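Local structure of angiotensin-converting enzyme (Anopheles gambiae, 6S1Y) at residues Y580-L583 with L584-K588. The protein is a mosquito angiotensin-converting enzyme, a zinc metalloprotease that probably cleaves dipeptides from the C-terminal ends of peptide substrates. Residues are numbered along the deposited sequence; the frame is centred on the assembly and turned at random.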
loop_
_atom_site.group_PDB
_atom_site.type_symbol
_atom_site.label_atom_id
_atom_site.label_comp_id
_atom_site.label_asym_id
_atom_site.label_seq_id
_atom_site.Cartn_x
_atom_site.Cartn_y
_atom_site.Cartn_z
ATOM N N TYR A 580 -15.066 -10.987 15.113
ATOM C CA TYR A 580 -14.857 -10.434 16.451
ATOM C C TYR A 580 -15.651 -11.193 17.501
ATOM O O TYR A 580 -15.122 -11.485 18.581
ATOM C CB TYR A 580 -15.258 -8.960 16.466
ATOM C CG TYR A 580 -15.070 -8.240 17.784
ATOM C CD1 TYR A 580 -13.907 -8.387 18.522
ATOM C CD2 TYR A 580 -16.046 -7.359 18.274
ATOM C CE1 TYR A 580 -13.718 -7.701 19.725
ATOM C CE2 TYR A 580 -15.858 -6.659 19.483
ATOM C CZ TYR A 580 -14.692 -6.835 20.200
ATOM O OH TYR A 580 -14.513 -6.156 21.398
ATOM N N GLN A 581 -16.927 -11.497 17.219
ATOM C CA GLN A 581 -17.752 -12.207 18.193
ATOM C C GLN A 581 -17.214 -13.612 18.424
ATOM O O GLN A 581 -17.200 -14.102 19.554
ATOM C CB GLN A 581 -19.209 -12.269 17.748
ATOM C CG GLN A 581 -19.866 -10.930 17.519
ATOM C CD GLN A 581 -19.827 -10.015 18.756
ATOM O OE1 GLN A 581 -19.946 -10.471 19.899
ATOM N NE2 GLN A 581 -19.648 -8.722 18.522
ATOM N N TRP A 582 -16.736 -14.266 17.373
ATOM C CA TRP A 582 -16.240 -15.623 17.532
ATOM C C TRP A 582 -14.954 -15.638 18.348
ATOM O O TRP A 582 -14.795 -16.466 19.243
ATOM C CB TRP A 582 -16.028 -16.272 16.169
ATOM C CG TRP A 582 -15.700 -17.710 16.281
ATOM C CD1 TRP A 582 -16.577 -18.747 16.405
ATOM C CD2 TRP A 582 -14.389 -18.283 16.305
ATOM N NE1 TRP A 582 -15.891 -19.933 16.473
ATOM C CE2 TRP A 582 -14.545 -19.671 16.430
ATOM C CE3 TRP A 582 -13.107 -17.755 16.213
ATOM C CZ2 TRP A 582 -13.459 -20.541 16.472
ATOM C CZ3 TRP A 582 -12.038 -18.618 16.243
ATOM C CH2 TRP A 582 -12.220 -19.996 16.368
ATOM N N LEU A 583 -14.053 -14.692 18.090
ATOM C CA LEU A 583 -12.790 -14.646 18.822
ATOM C C LEU A 583 -13.008 -14.359 20.300
ATOM O O LEU A 583 -12.361 -14.976 21.154
ATOM C CB LEU A 583 -11.877 -13.592 18.212
ATOM C CG LEU A 583 -11.343 -13.873 16.796
ATOM C CD1 LEU A 583 -10.713 -12.607 16.213
ATOM C CD2 LEU A 583 -10.342 -15.011 16.833
ATOM N N LEU A 584 -13.899 -13.409 20.628
ATOM C CA LEU A 584 -14.168 -13.083 22.027
ATOM C C LEU A 584 -14.491 -14.338 22.823
ATOM O O LEU A 584 -13.983 -14.541 23.931
ATOM C CB LEU A 584 -15.341 -12.101 22.150
ATOM C CG LEU A 584 -15.024 -10.635 21.899
ATOM C CD1 LEU A 584 -16.312 -9.813 21.728
ATOM C CD2 LEU A 584 -14.181 -10.086 23.037
ATOM N N GLU A 585 -15.362 -15.181 22.275
ATOM C CA GLU A 585 -15.753 -16.405 22.966
ATOM C C GLU A 585 -14.648 -17.456 22.915
ATOM O O GLU A 585 -14.379 -18.116 23.923
ATOM C CB GLU A 585 -17.054 -16.944 22.362
ATOM C CG GLU A 585 -17.613 -18.178 23.076
ATOM C CD GLU A 585 -17.865 -17.951 24.574
ATOM O OE1 GLU A 585 -17.797 -18.950 25.327
ATOM O OE2 GLU A 585 -18.126 -16.787 24.992
ATOM N N GLU A 586 -13.980 -17.613 21.764
ATOM C CA GLU A 586 -13.009 -18.698 21.626
ATOM C C GLU A 586 -11.751 -18.428 22.452
ATOM O O GLU A 586 -11.208 -19.350 23.066
ATOM C CB GLU A 586 -12.665 -18.917 20.151
ATOM C CG GLU A 586 -11.725 -20.087 19.871
ATOM C CD GLU A 586 -12.375 -21.462 19.985
ATOM O OE1 GLU A 586 -11.641 -22.449 19.750
ATOM O OE2 GLU A 586 -13.595 -21.576 20.266
ATOM N N ASN A 587 -11.275 -17.175 22.511
ATOM C CA ASN A 587 -10.138 -16.871 23.378
ATOM C C ASN A 587 -10.478 -17.143 24.853
ATOM O O ASN A 587 -9.652 -17.676 25.597
ATOM C CB ASN A 587 -9.676 -15.419 23.190
ATOM C CG ASN A 587 -8.947 -15.197 21.840
ATOM O OD1 ASN A 587 -8.284 -16.092 21.338
ATOM N ND2 ASN A 587 -9.079 -14.005 21.273
ATOM N N LYS A 588 -11.699 -16.811 25.283
ATOM C CA LYS A 588 -12.125 -17.135 26.641
ATOM C C LYS A 588 -12.113 -18.645 26.867
ATOM O O LYS A 588 -11.602 -19.125 27.884
ATOM C CB LYS A 588 -13.528 -16.584 26.929
ATOM C CG LYS A 588 -13.658 -15.045 27.092
ATOM C CD LYS A 588 -15.158 -14.628 27.056
ATOM C CE LYS A 588 -15.386 -13.109 26.999
ATOM N NZ LYS A 588 -15.284 -12.446 28.348
#
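Tyr580 and Leu584 stand one turn apart on the same alpha helix, joined by a nearly straight hydrogen bond from Leu584 N to Tyr580 O (3.1 Å). The i to i+4 ladder continues with Glu586 N to Trp582 O at 2.9 Å and Asn587 N to Leu583 O at 2.8 Å, whereas the Glu585 to Gln581 rung is long and weak. Two side-chain pairs follow this spacing. With CG anti to the backbone N (chi1 -179°), the Tyr580 ring is set beside its own carbonyl, where Leu584 CD1 lies over one face in a CH-pi contact, 3.8 Å from the ring centroid. On another side of the helix Glu586 runs alongside Trp582, its CB 3.9 Å from the centroid of the six-membered ring. Glu586 CG approaches Trp582 CH2 to 3.5 Å. The carboxylate plane is turned 14° from that of the indole, nearly parallel to it, and OE2 is hydrogen-bonded to a PEG molecule, probably from the crystallisation liquor. Buried Leu583 packs on Tyr224, and Asn587 ND2, also buried, donates to the backbone oxygen of Gln220. Such i to i+4 side-chain stacking is characteristic of an alpha helix; here helix 577-590 packs the side bearing Tyr580, Leu583, Leu584 and Asn587 on helix 203-233 of the largely helical ACE fold.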